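Local coordinates for protein nidogen-1 (Mus musculus, PDB 1GL4) that links basement-membrane components, associating tightly with laminin and also binding collagen IV and perlecan, the last through the G2 fragment present here, at residues A[33-38]-A[44-49]; A[76-81]-A[110-115]; A[127-132]-A[231-236]; A[138-143]-A[147-152]. All blocks are in the same frame, centred on the assembly; numbering follows the deposited sequence.

Contact 1: A[33-38]-A[44-49]; sequences VANYTG and VAEGSP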
loop_
_atom_site.group_PDB
_atom_site.type_symbol
_atom_site.label_atom_id
_atom_site.label_comp_id
_atom_site.label_asym_id
_atom_site.label_seq_id
_atom_site.Cartn_x
_atom_site.Cartn_y
_atom_site.Cartn_z
ATOM N N VAL A 33 17.304 -14.055 -10.196
ATOM C CA VAL A 33 18.014 -15.205 -9.643
ATOM C C VAL A 33 17.400 -15.622 -8.307
ATOM O O VAL A 33 16.589 -14.893 -7.733
ATOM C CB VAL A 33 19.519 -14.892 -9.436
ATOM C CG1 VAL A 33 19.693 -13.788 -8.409
ATOM C CG2 VAL A 33 20.257 -16.150 -8.997
ATOM N N ALA A 34 17.788 -16.800 -7.824
ATOM C CA ALA A 34 17.282 -17.333 -6.565
ATOM C C ALA A 34 17.373 -16.326 -5.418
ATOM O O ALA A 34 18.363 -15.605 -5.284
ATOM C CB ALA A 34 18.042 -18.611 -6.199
ATOM N N ASN A 35 16.320 -16.284 -4.607
ATOM C CA ASN A 35 16.230 -15.396 -3.452
ATOM C C ASN A 35 15.892 -13.938 -3.791
ATOM O O ASN A 35 16.032 -13.032 -2.955
ATOM C CB ASN A 35 17.519 -15.496 -2.641
ATOM C CG ASN A 35 17.849 -16.934 -2.280
ATOM O OD1 ASN A 35 17.039 -17.634 -1.665
ATOM N ND2 ASN A 35 19.031 -17.388 -2.675
ATOM N N TYR A 36 15.444 -13.726 -5.022
ATOM C CA TYR A 36 15.024 -12.406 -5.481
ATOM C C TYR A 36 13.691 -12.602 -6.201
ATOM O O TYR A 36 13.442 -13.674 -6.755
ATOM C CB TYR A 36 16.052 -11.795 -6.443
ATOM C CG TYR A 36 17.302 -11.283 -5.759
ATOM C CD1 TYR A 36 18.250 -12.165 -5.244
ATOM C CD2 TYR A 36 17.512 -9.914 -5.580
ATOM C CE1 TYR A 36 19.375 -11.698 -4.561
ATOM C CE2 TYR A 36 18.632 -9.438 -4.899
ATOM C CZ TYR A 36 19.557 -10.335 -4.392
ATOM O OH TYR A 36 20.665 -9.873 -3.715
ATOM N N THR A 37 12.823 -11.593 -6.171
ATOM C CA THR A 37 11.536 -11.704 -6.858
ATOM C C THR A 37 11.368 -10.536 -7.824
ATOM O O THR A 37 11.948 -9.468 -7.624
ATOM C CB THR A 37 10.343 -11.731 -5.864
ATOM O OG1 THR A 37 10.303 -10.509 -5.117
ATOM C CG2 THR A 37 10.488 -12.895 -4.903
ATOM N N GLY A 38 10.581 -10.750 -8.876
ATOM C CA GLY A 38 10.369 -9.715 -9.870
ATOM C C GLY A 38 10.186 -10.325 -11.248
ATOM O O GLY A 38 9.967 -11.528 -11.367
ATOM N N VAL A 44 13.942 -7.587 -6.565
ATOM C CA VAL A 44 14.205 -7.152 -5.190
ATOM C C VAL A 44 14.426 -8.393 -4.322
ATOM O O VAL A 44 13.859 -9.456 -4.587
ATOM C CB VAL A 44 13.033 -6.319 -4.600
ATOM C CG1 VAL A 44 12.853 -5.034 -5.395
ATOM C CG2 VAL A 44 11.746 -7.131 -4.605
ATOM N N ALA A 45 15.263 -8.262 -3.295
ATOM C CA ALA A 45 15.568 -9.376 -2.401
ATOM C C ALA A 45 14.375 -9.799 -1.554
ATOM O O ALA A 45 13.625 -8.959 -1.063
ATOM C CB ALA A 45 16.736 -9.003 -1.490
ATOM N N GLU A 46 14.211 -11.105 -1.375
ATOM C CA GLU A 46 13.111 -11.624 -0.572
ATOM C C GLU A 46 13.236 -11.136 0.873
ATOM O O GLU A 46 14.348 -10.989 1.385
ATOM C CB GLU A 46 13.116 -13.155 -0.596
ATOM C CG GLU A 46 13.010 -13.753 -1.992
ATOM C CD GLU A 46 12.912 -15.268 -1.972
ATOM O OE1 GLU A 46 13.714 -15.907 -1.257
ATOM O OE2 GLU A 46 12.039 -15.820 -2.675
ATOM N N GLY A 47 12.094 -10.873 1.510
ATOM C CA GLY A 47 12.069 -10.411 2.893
ATOM C C GLY A 47 12.624 -9.019 3.170
ATOM O O GLY A 47 12.796 -8.623 4.329
ATOM N N SER A 48 12.884 -8.256 2.116
ATOM C CA SER A 48 13.451 -6.924 2.275
ATOM C C SER A 48 12.438 -5.784 2.299
ATOM O O SER A 48 11.361 -5.876 1.699
ATOM C CB SER A 48 14.438 -6.649 1.137
ATOM O OG SER A 48 13.749 -6.504 -0.099
ATOM N N PRO A 49 12.768 -4.693 3.012
ATOM C CA PRO A 49 11.879 -3.528 3.086
ATOM C C PRO A 49 12.012 -2.806 1.740
ATOM O O PRO A 49 13.098 -2.797 1.146
ATOM C CB PRO A 49 12.486 -2.684 4.215
ATOM C CG PRO A 49 13.214 -3.682 5.061
ATOM C CD PRO A 49 13.839 -4.599 4.021
#
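The short beta hairpin of strands 36-38 and 43-45 closes the EGF-like module of this nidogen fragment, and the chain passes from it through a type II turn (Ala45 to Ser48) into the G2 beta-barrel. Thr37 and Val44 form its antiparallel hydrogen-bonded pair: Thr37 N donates to Val44 O at 2.9 Å, and Val44 N donates back to Thr37 O, each donor lying in the plane of the carbonyl it meets. Beyond them Tyr36 and Ala45 make a non-hydrogen-bonded pair with CA atoms 4.4 Å apart, and the ladder ends with Glu46 N bonded to Asn35 O at 3.1 Å, the N-H nearly straight (171°) but well above the carbonyl plane. On one face the Tyr36 ring, with CG anti to its own carbonyl carbon (chi1 -75°), leans across the ladder and lays one face over Ala45 CA, a CH-pi contact of 4.2 Å to the ring centroid. The small methyl of Ala45 suits the place, leaving room for the ring, while His18 stacks on the same tyrosine and ties the hairpin to the rest of the EGF-like module. A serine in place of Tyr36 would probably leave Ala45 without its aromatic cover and His18 without its stacking partner. On the other face Thr37 OG1 lies against Val44 CG2, and Met82 from the barrel packs on both residues, which fits a beta-branched pair at a module junction. Past the strand, Glu46 reaches back across Asn35, their carboxylate and amide planes 65° apart, bringing OE1 to 3.4 Å from Asn35 CA.

Contact 2: A[76-81]-A[110-115]; sequences LHSYVV and GIIGWM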
loop_
_atom_site.group_PDB
_atom_site.type_symbol
_atom_site.label_atom_id
_atom_site.label_comp_id
_atom_site.label_asym_id
_atom_site.label_seq_id
_atom_site.Cartn_x
_atom_site.Cartn_y
_atom_site.Cartn_z
ATOM N N LEU A 76 3.798 11.401 -2.239
ATOM C CA LEU A 76 3.249 10.103 -1.849
ATOM C C LEU A 76 4.450 9.245 -1.459
ATOM O O LEU A 76 5.411 9.133 -2.223
ATOM C CB LEU A 76 2.482 9.435 -3.003
ATOM C CG LEU A 76 1.809 8.094 -2.660
ATOM C CD1 LEU A 76 0.674 7.823 -3.628
ATOM C CD2 LEU A 76 2.828 6.954 -2.697
ATOM N N HIS A 77 4.407 8.671 -0.258
ATOM C CA HIS A 77 5.478 7.810 0.235
ATOM C C HIS A 77 4.837 6.533 0.785
ATOM O O HIS A 77 3.923 6.591 1.612
ATOM C CB HIS A 77 6.260 8.516 1.347
ATOM C CG HIS A 77 7.406 7.716 1.881
ATOM N ND1 HIS A 77 8.596 7.572 1.199
ATOM C CD2 HIS A 77 7.533 6.987 3.016
ATOM C CE1 HIS A 77 9.405 6.788 1.890
ATOM N NE2 HIS A 77 8.783 6.420 2.996
ATOM N N SER A 78 5.311 5.379 0.331
ATOM C CA SER A 78 4.746 4.114 0.782
ATOM C C SER A 78 5.856 3.158 1.236
ATOM O O SER A 78 6.942 3.146 0.660
ATOM C CB SER A 78 3.918 3.505 -0.353
ATOM O OG SER A 78 3.130 2.424 0.095
ATOM N N TYR A 79 5.572 2.365 2.268
ATOM C CA TYR A 79 6.535 1.417 2.839
ATOM C C TYR A 79 5.927 0.005 2.948
ATOM O O TYR A 79 4.755 -0.156 3.330
ATOM C CB TYR A 79 6.952 1.910 4.241
ATOM C CG TYR A 79 8.129 1.196 4.893
ATOM C CD1 TYR A 79 9.428 1.687 4.754
ATOM C CD2 TYR A 79 7.942 0.042 5.657
ATOM C CE1 TYR A 79 10.515 1.048 5.361
ATOM C CE2 TYR A 79 9.025 -0.610 6.273
ATOM C CZ TYR A 79 10.306 -0.097 6.117
ATOM O OH TYR A 79 11.382 -0.712 6.718
ATOM N N VAL A 80 6.723 -1.009 2.603
ATOM C CA VAL A 80 6.302 -2.408 2.682
ATOM C C VAL A 80 7.513 -3.311 2.887
ATOM O O VAL A 80 8.635 -2.947 2.525
ATOM C CB VAL A 80 5.607 -2.887 1.384
ATOM C CG1 VAL A 80 4.333 -2.122 1.147
ATOM C CG2 VAL A 80 6.547 -2.708 0.206
ATOM N N VAL A 81 7.288 -4.484 3.472
ATOM C CA VAL A 81 8.353 -5.456 3.668
ATOM C C VAL A 81 7.947 -6.707 2.888
ATOM O O VAL A 81 6.882 -7.284 3.138
ATOM C CB VAL A 81 8.539 -5.835 5.156
ATOM C CG1 VAL A 81 9.634 -6.900 5.279
ATOM C CG2 VAL A 81 8.927 -4.600 5.970
ATOM N N GLY A 110 -4.071 1.126 -2.028
ATOM C CA GLY A 110 -4.316 -0.300 -2.164
ATOM C C GLY A 110 -3.639 -1.012 -3.332
ATOM O O GLY A 110 -3.411 -2.221 -3.264
ATOM N N ILE A 111 -3.327 -0.284 -4.402
ATOM C CA ILE A 111 -2.663 -0.896 -5.555
ATOM C C ILE A 111 -1.269 -1.366 -5.132
ATOM O O ILE A 111 -0.740 -2.342 -5.663
ATOM C CB ILE A 111 -2.555 0.110 -6.743
ATOM C CG1 ILE A 111 -1.936 -0.570 -7.966
ATOM C CG2 ILE A 111 -1.728 1.315 -6.333
ATOM C CD1 ILE A 111 -2.809 -1.652 -8.584
ATOM N N ILE A 112 -0.679 -0.682 -4.155
ATOM C CA ILE A 112 0.646 -1.061 -3.673
ATOM C C ILE A 112 0.540 -2.360 -2.863
ATOM O O ILE A 112 1.472 -3.165 -2.834
ATOM C CB ILE A 112 1.261 0.067 -2.819
ATOM C CG1 ILE A 112 1.411 1.325 -3.686
ATOM C CG2 ILE A 112 2.612 -0.363 -2.267
ATOM C CD1 ILE A 112 1.905 2.548 -2.950
ATOM N N GLY A 113 -0.607 -2.566 -2.221
ATOM C CA GLY A 113 -0.825 -3.788 -1.466
ATOM C C GLY A 113 -0.954 -4.948 -2.442
ATOM O O GLY A 113 -0.509 -6.065 -2.172
ATOM N N TRP A 114 -1.572 -4.679 -3.589
ATOM C CA TRP A 114 -1.742 -5.688 -4.633
ATOM C C TRP A 114 -0.363 -6.071 -5.173
ATOM O O TRP A 114 -0.072 -7.246 -5.393
ATOM C CB TRP A 114 -2.616 -5.127 -5.767
ATOM C CG TRP A 114 -2.671 -6.002 -6.995
ATOM C CD1 TRP A 114 -3.381 -7.158 -7.148
ATOM C CD2 TRP A 114 -1.953 -5.805 -8.220
ATOM N NE1 TRP A 114 -3.149 -7.699 -8.394
ATOM C CE2 TRP A 114 -2.275 -6.888 -9.072
ATOM C CE3 TRP A 114 -1.065 -4.821 -8.680
ATOM C CZ2 TRP A 114 -1.743 -7.015 -10.359
ATOM C CZ3 TRP A 114 -0.533 -4.946 -9.967
ATOM C CH2 TRP A 114 -0.874 -6.035 -10.789
ATOM N N MET A 115 0.489 -5.069 -5.367
ATOM C CA MET A 115 1.837 -5.296 -5.878
ATOM C C MET A 115 2.680 -6.215 -4.993
ATOM O O MET A 115 3.435 -7.049 -5.502
ATOM C CB MET A 115 2.592 -3.969 -6.021
ATOM C CG MET A 115 2.142 -3.055 -7.148
ATOM S SD MET A 115 3.114 -1.518 -7.174
ATOM C CE MET A 115 4.729 -2.151 -7.539
#
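Ser78 and Val80, inward-pointing residues of strand 69-81 in the G2 beta-barrel, meet Ile112 of helix 107-115, which runs through the barrel interior. The isoleucine fills the space between strand and helix with both its branches. CG1 stands beside the backbone N (chi1 -61°) and, on an extended chain, carries CD1 to the serine, where this methyl comes within 3.4 Å of Ser78 CB, tighter than usual for two carbons. The CG2 methyl lies between Ser78 OG and Val80 CG1, 4.2 Å from the latter. Small Ser78 leaves room for the isoleucine, whereas Val80 adds a purely apolar surface. The serine hydroxyl, though pressed by methyls, has polar partners in the next strand, where Thr89 OG1 and Tyr88 O take part in hydrogen bonds with it. Thr89 also touches Ile112, joining the second shell to the first. Strand alternation turns His77 and Tyr79, both involved in perlecan binding, to the outer face, so this packing lies directly behind the binding surface. The closest approach of strand and helix here is that of Ser78 OG to Ile112 CD1, 3.3 Å.

Contact 3: A[127-132]-A[231-236]; sequences FSITGG and ITFQEC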
loop_
_atom_site.group_PDB
_atom_site.type_symbol
_atom_site.label_atom_id
_atom_site.label_comp_id
_atom_site.label_asym_id
_atom_site.label_seq_id
_atom_site.Cartn_x
_atom_site.Cartn_y
_atom_site.Cartn_z
ATOM N N PHE A 127 4.038 -7.269 -8.219
ATOM C CA PHE A 127 5.431 -7.015 -8.563
ATOM C C PHE A 127 6.046 -8.167 -9.343
ATOM O O PHE A 127 6.795 -7.945 -10.294
ATOM C CB PHE A 127 6.278 -6.750 -7.317
ATOM C CG PHE A 127 7.642 -6.217 -7.640
ATOM C CD1 PHE A 127 7.792 -4.920 -8.127
ATOM C CD2 PHE A 127 8.767 -7.028 -7.528
ATOM C CE1 PHE A 127 9.044 -4.436 -8.502
ATOM C CE2 PHE A 127 10.029 -6.557 -7.902
ATOM C CZ PHE A 127 10.167 -5.260 -8.389
ATOM N N SER A 128 5.735 -9.399 -8.948
ATOM C CA SER A 128 6.265 -10.560 -9.655
ATOM C C SER A 128 5.806 -10.546 -11.112
ATOM O O SER A 128 6.579 -10.861 -12.015
ATOM C CB SER A 128 5.816 -11.860 -8.975
ATOM O OG SER A 128 6.506 -12.065 -7.742
ATOM N N ILE A 129 4.556 -10.154 -11.342
ATOM C CA ILE A 129 4.009 -10.108 -12.702
ATOM C C ILE A 129 4.490 -8.931 -13.565
ATOM O O ILE A 129 4.828 -9.121 -14.734
ATOM C CB ILE A 129 2.460 -10.065 -12.667
ATOM C CG1 ILE A 129 1.918 -11.357 -12.048
ATOM C CG2 ILE A 129 1.901 -9.868 -14.083
ATOM C CD1 ILE A 129 0.437 -11.288 -11.706
ATOM N N THR A 130 4.529 -7.725 -12.996
ATOM C CA THR A 130 4.910 -6.526 -13.754
ATOM C C THR A 130 6.285 -5.906 -13.495
ATOM O O THR A 130 6.739 -5.062 -14.274
ATOM C CB THR A 130 3.901 -5.384 -13.524
ATOM O OG1 THR A 130 4.090 -4.854 -12.206
ATOM C CG2 THR A 130 2.462 -5.891 -13.645
ATOM N N GLY A 131 6.935 -6.287 -12.402
ATOM C CA GLY A 131 8.225 -5.695 -12.096
ATOM C C GLY A 131 8.071 -4.225 -11.727
ATOM O O GLY A 131 9.037 -3.457 -11.763
ATOM N N GLY A 132 6.855 -3.822 -11.374
ATOM C CA GLY A 132 6.627 -2.434 -11.005
ATOM C C GLY A 132 6.637 -1.484 -12.190
ATOM O O GLY A 132 6.835 -0.282 -12.027
ATOM N N ILE A 231 -5.312 -2.729 -15.579
ATOM C CA ILE A 231 -3.874 -2.701 -15.356
ATOM C C ILE A 231 -3.140 -3.255 -16.584
ATOM O O ILE A 231 -3.314 -4.417 -16.939
ATOM C CB ILE A 231 -3.543 -3.530 -14.090
ATOM C CG1 ILE A 231 -4.189 -2.852 -12.872
ATOM C CG2 ILE A 231 -2.030 -3.671 -13.909
ATOM C CD1 ILE A 231 -4.160 -3.674 -11.596
ATOM N N THR A 232 -2.325 -2.416 -17.222
ATOM C CA THR A 232 -1.585 -2.815 -18.424
ATOM C C THR A 232 -0.070 -2.833 -18.221
ATOM O O THR A 232 0.488 -1.999 -17.514
ATOM C CB THR A 232 -1.919 -1.888 -19.609
ATOM O OG1 THR A 232 -1.702 -0.523 -19.228
ATOM C CG2 THR A 232 -3.374 -2.069 -20.025
ATOM N N PHE A 233 0.594 -3.785 -18.866
ATOM C CA PHE A 233 2.038 -3.941 -18.719
ATOM C C PHE A 233 2.622 -4.778 -19.860
ATOM O O PHE A 233 1.886 -5.268 -20.718
ATOM C CB PHE A 233 2.325 -4.619 -17.375
ATOM C CG PHE A 233 1.533 -5.883 -17.154
ATOM C CD1 PHE A 233 2.060 -7.126 -17.501
ATOM C CD2 PHE A 233 0.250 -5.828 -16.615
ATOM C CE1 PHE A 233 1.319 -8.295 -17.317
ATOM C CE2 PHE A 233 -0.504 -6.994 -16.426
ATOM C CZ PHE A 233 0.028 -8.227 -16.777
ATOM N N GLN A 234 3.943 -4.941 -19.861
ATOM C CA GLN A 234 4.625 -5.725 -20.888
ATOM C C GLN A 234 5.216 -7.014 -20.323
ATOM O O GLN A 234 5.727 -7.029 -19.208
ATOM C CB GLN A 234 5.755 -4.904 -21.521
ATOM C CG GLN A 234 5.292 -3.665 -22.266
ATOM C CD GLN A 234 4.530 -4.001 -23.534
ATOM O OE1 GLN A 234 5.051 -4.681 -24.424
ATOM N NE2 GLN A 234 3.294 -3.524 -23.627
ATOM N N GLU A 235 5.134 -8.092 -21.098
ATOM C CA GLU A 235 5.687 -9.387 -20.703
ATOM C C GLU A 235 6.619 -9.838 -21.827
ATOM O O GLU A 235 6.347 -9.580 -23.001
ATOM C CB GLU A 235 4.576 -10.422 -20.510
ATOM C CG GLU A 235 3.514 -10.027 -19.487
ATOM C CD GLU A 235 2.448 -11.095 -19.312
ATOM O OE1 GLU A 235 2.627 -11.998 -18.464
ATOM O OE2 GLU A 235 1.434 -11.042 -20.038
ATOM N N CYS A 236 7.716 -10.501 -21.482
ATOM C CA CYS A 236 8.651 -10.944 -22.509
ATOM C C CYS A 236 7.944 -11.882 -23.484
ATOM O O CYS A 236 7.380 -12.903 -23.086
ATOM C CB CYS A 236 9.861 -11.632 -21.876
ATOM S SG CYS A 236 11.277 -11.749 -23.020
HETATM O O HOH W 1 6.493 -8.063 -16.815
HETATM O O HOH W 2 4.665 -11.615 -16.170
#
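Phe233, in the end region of strand 221-232 of the G2 barrel, turns its ring against the last turn of helix 126-130 and is met there by two methyl groups. Thr130 CG2 stands over one face of the ring, 3.9 Å from the centroid and displaced toward CG and CD2, a CH-pi contact in which the threonine crosses the phenylalanine at about a right angle. Ile129 CG2 arrives obliquely at the far end of the same ring, 3.6 Å from CE1. The ring reaches both because Phe233 CG sits between its own backbone N and carbonyl carbon (chi1 51°). While the Thr130 methyl serves the ring, OG1 accepts from Gly132 N at 3.1 Å in an ST turn and also bonds back to Gly126 O. The two glycines that follow suit this helix end, since both have positive phi. Two waters bridge the segments, both hydrogen-bonded to Ile129 O: one also bonds Gln234 O at 2.7 Å, and the other donates to Glu235 OE1, which has a salt bridge to Arg242. Phe134 and Ile199 pack further round Phe233. The chemistry implies a greasy seam bordered by water, which satisfies the Ile129 carbonyl.

Contact 4: A[138-143]-A[147-152]; sequences AEVTFL and GKLVLK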
loop_
_atom_site.group_PDB
_atom_site.type_symbol
_atom_site.label_atom_id
_atom_site.label_comp_id
_atom_site.label_asym_id
_atom_site.label_seq_id
_atom_site.Cartn_x
_atom_site.Cartn_y
_atom_site.Cartn_z
ATOM N N ALA A 138 -8.168 3.642 -13.344
ATOM C CA ALA A 138 -9.262 3.268 -12.454
ATOM C C ALA A 138 -10.377 4.310 -12.393
ATOM O O ALA A 138 -10.156 5.502 -12.626
ATOM C CB ALA A 138 -8.726 3.005 -11.049
ATOM N N GLU A 139 -11.584 3.844 -12.084
ATOM C CA GLU A 139 -12.739 4.722 -11.958
ATOM C C GLU A 139 -13.557 4.264 -10.763
ATOM O O GLU A 139 -13.625 3.066 -10.476
ATOM C CB GLU A 139 -13.624 4.662 -13.205
ATOM C CG GLU A 139 -13.013 5.256 -14.456
ATOM C CD GLU A 139 -14.008 5.311 -15.601
ATOM O OE1 GLU A 139 -13.620 5.738 -16.707
ATOM O OE2 GLU A 139 -15.180 4.931 -15.392
ATOM N N VAL A 140 -14.167 5.212 -10.063
ATOM C CA VAL A 140 -15.004 4.874 -8.924
ATOM C C VAL A 140 -16.306 5.664 -8.979
ATOM O O VAL A 140 -16.306 6.886 -9.147
ATOM C CB VAL A 140 -14.282 5.140 -7.575
ATOM C CG1 VAL A 140 -13.927 6.608 -7.441
ATOM C CG2 VAL A 140 -15.163 4.700 -6.421
ATOM N N THR A 141 -17.419 4.948 -8.870
ATOM C CA THR A 141 -18.736 5.565 -8.879
ATOM C C THR A 141 -19.325 5.389 -7.488
ATOM O O THR A 141 -19.320 4.278 -6.953
ATOM C CB THR A 141 -19.690 4.877 -9.885
ATOM O OG1 THR A 141 -19.154 4.969 -11.210
ATOM C CG2 THR A 141 -21.054 5.556 -9.863
ATOM N N PHE A 142 -19.795 6.483 -6.893
ATOM C CA PHE A 142 -20.423 6.424 -5.574
ATOM C C PHE A 142 -21.919 6.346 -5.872
ATOM O O PHE A 142 -22.516 7.310 -6.361
ATOM C CB PHE A 142 -20.108 7.682 -4.753
ATOM C CG PHE A 142 -18.648 7.838 -4.404
ATOM C CD1 PHE A 142 -17.720 8.223 -5.369
ATOM C CD2 PHE A 142 -18.203 7.604 -3.103
ATOM C CE1 PHE A 142 -16.365 8.376 -5.045
ATOM C CE2 PHE A 142 -16.848 7.754 -2.770
ATOM C CZ PHE A 142 -15.930 8.143 -3.750
ATOM N N LEU A 143 -22.518 5.196 -5.592
ATOM C CA LEU A 143 -23.933 4.985 -5.880
ATOM C C LEU A 143 -24.860 6.011 -5.233
ATOM O O LEU A 143 -24.831 6.220 -4.024
ATOM C CB LEU A 143 -24.345 3.567 -5.466
ATOM C CG LEU A 143 -23.448 2.425 -5.969
ATOM C CD1 LEU A 143 -24.177 1.099 -5.769
ATOM C CD2 LEU A 143 -23.103 2.621 -7.440
ATOM N N GLY A 147 -21.793 12.088 -11.131
ATOM C CA GLY A 147 -20.464 11.912 -11.694
ATOM C C GLY A 147 -19.655 10.726 -11.207
ATOM O O GLY A 147 -20.203 9.705 -10.800
ATOM N N LYS A 148 -18.334 10.874 -11.247
ATOM C CA LYS A 148 -17.428 9.817 -10.820
ATOM C C LYS A 148 -16.019 10.368 -10.665
ATOM O O LYS A 148 -15.734 11.501 -11.057
ATOM C CB LYS A 148 -17.413 8.692 -11.858
ATOM C CG LYS A 148 -16.915 9.127 -13.235
ATOM C CD LYS A 148 -17.002 7.983 -14.237
ATOM C CE LYS A 148 -16.543 8.412 -15.626
ATOM N NZ LYS A 148 -16.689 7.296 -16.613
ATOM N N LEU A 149 -15.136 9.572 -10.076
ATOM C CA LEU A 149 -13.752 9.994 -9.922
ATOM C C LEU A 149 -12.878 9.107 -10.806
ATOM O O LEU A 149 -13.022 7.878 -10.804
ATOM C CB LEU A 149 -13.295 9.866 -8.467
ATOM C CG LEU A 149 -11.841 10.320 -8.248
ATOM C CD1 LEU A 149 -11.742 11.838 -8.414
ATOM C CD2 LEU A 149 -11.378 9.921 -6.865
ATOM N N VAL A 150 -11.977 9.732 -11.559
ATOM C CA VAL A 150 -11.075 9.005 -12.442
ATOM C C VAL A 150 -9.646 9.075 -11.914
ATOM O O VAL A 150 -9.158 10.145 -11.556
ATOM C CB VAL A 150 -11.097 9.584 -13.876
ATOM C CG1 VAL A 150 -10.029 8.912 -14.726
ATOM C CG2 VAL A 150 -12.471 9.384 -14.494
ATOM N N LEU A 151 -8.983 7.924 -11.879
ATOM C CA LEU A 151 -7.610 7.835 -11.395
ATOM C C LEU A 151 -6.682 7.232 -12.442
ATOM O O LEU A 151 -7.045 6.268 -13.121
ATOM C CB LEU A 151 -7.569 6.976 -10.125
ATOM C CG LEU A 151 -6.210 6.535 -9.564
ATOM C CD1 LEU A 151 -6.379 6.157 -8.104
ATOM C CD2 LEU A 151 -5.647 5.360 -10.355
ATOM N N LYS A 152 -5.493 7.814 -12.584
ATOM C CA LYS A 152 -4.495 7.290 -13.511
ATOM C C LYS A 152 -3.157 7.259 -12.786
ATOM O O LYS A 152 -2.715 8.270 -12.238
ATOM C CB LYS A 152 -4.375 8.151 -14.771
ATOM C CG LYS A 152 -3.389 7.573 -15.783
ATOM C CD LYS A 152 -3.483 8.258 -17.140
ATOM C CE LYS A 152 -2.609 7.545 -18.167
ATOM N NZ LYS A 152 -2.734 8.135 -19.534
HETATM O O HOH W 3 -20.592 8.888 -8.336
#
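Glu139, on the outer face of an antiparallel pair of strands, is met there by the end of the Lys148 chain, which supplies the charged interaction. Lys148 NZ forms a salt bridge to Glu139 OE2 at 3.1 Å, approaching from above the carboxylate plane. A chi1 of 62° starts the lysine chain in that direction, and full extension beyond CG carries it the rest of the way. Arg228 of the neighbouring strand 221-232 makes a second salt bridge to the same OE2 and also bonds Thr141 OG1, so one carboxylate serves two cations. A glutamine in place of Glu139 would probably leave Lys148 and Arg228 without the negative charge they share. Among backbone bonds, the Ala138-Leu151 and Val140-Leu149 hydrogen-bonded pairs each contribute two; Ala138 N to Leu151 O is 2.9 Å and almost straight at 178°. Between them Glu139 pairs with Val150 without such bonds, its CA 3.4 Å from Leu149 O. Toward the turn a water takes the N-H of Phe142 and is hydrogen-bonded to Gly147 O at 2.6 Å. Apolar contacts occupy the opposite face: Val140 CG1 presses on Leu149 CB at 3.5 Å, a tight fit, and Ala138 CB meets Leu151 CD2 at 3.9 Å. Small and branched aliphatic residues suit this buried side, with Trp227 and Tyr225 packing on Val140. Charged outside and aliphatic inside, this is a beta hairpin of the G2 barrel wall, strands 133-142 and 149-156.

How the contacts relate
Contacts 2 and 3 are buried, contact 4 is partly buried and contact 1 is a surface contact in which backbone bonds dominate. Contacts 1 and 4 are both hairpins, about 35 Å apart between centres on opposite sides of the chain's centre, but only contact 4 adds a salt bridge and an aliphatic inner face. Contacts 2 and 3 instead pack a helix against a strand or the chain at its end through methyl groups, with no direct hydrogen bond across either. They touch one another where Ile111 CD1 meets Ile231 CD1. Strand 221-232 of contact 3 lies next to strand 133-142 of contact 4 in the barrel wall, while Phe127 of its helix packs against Thr37 and Val44 of contact 1, connecting barrel and EGF-like module.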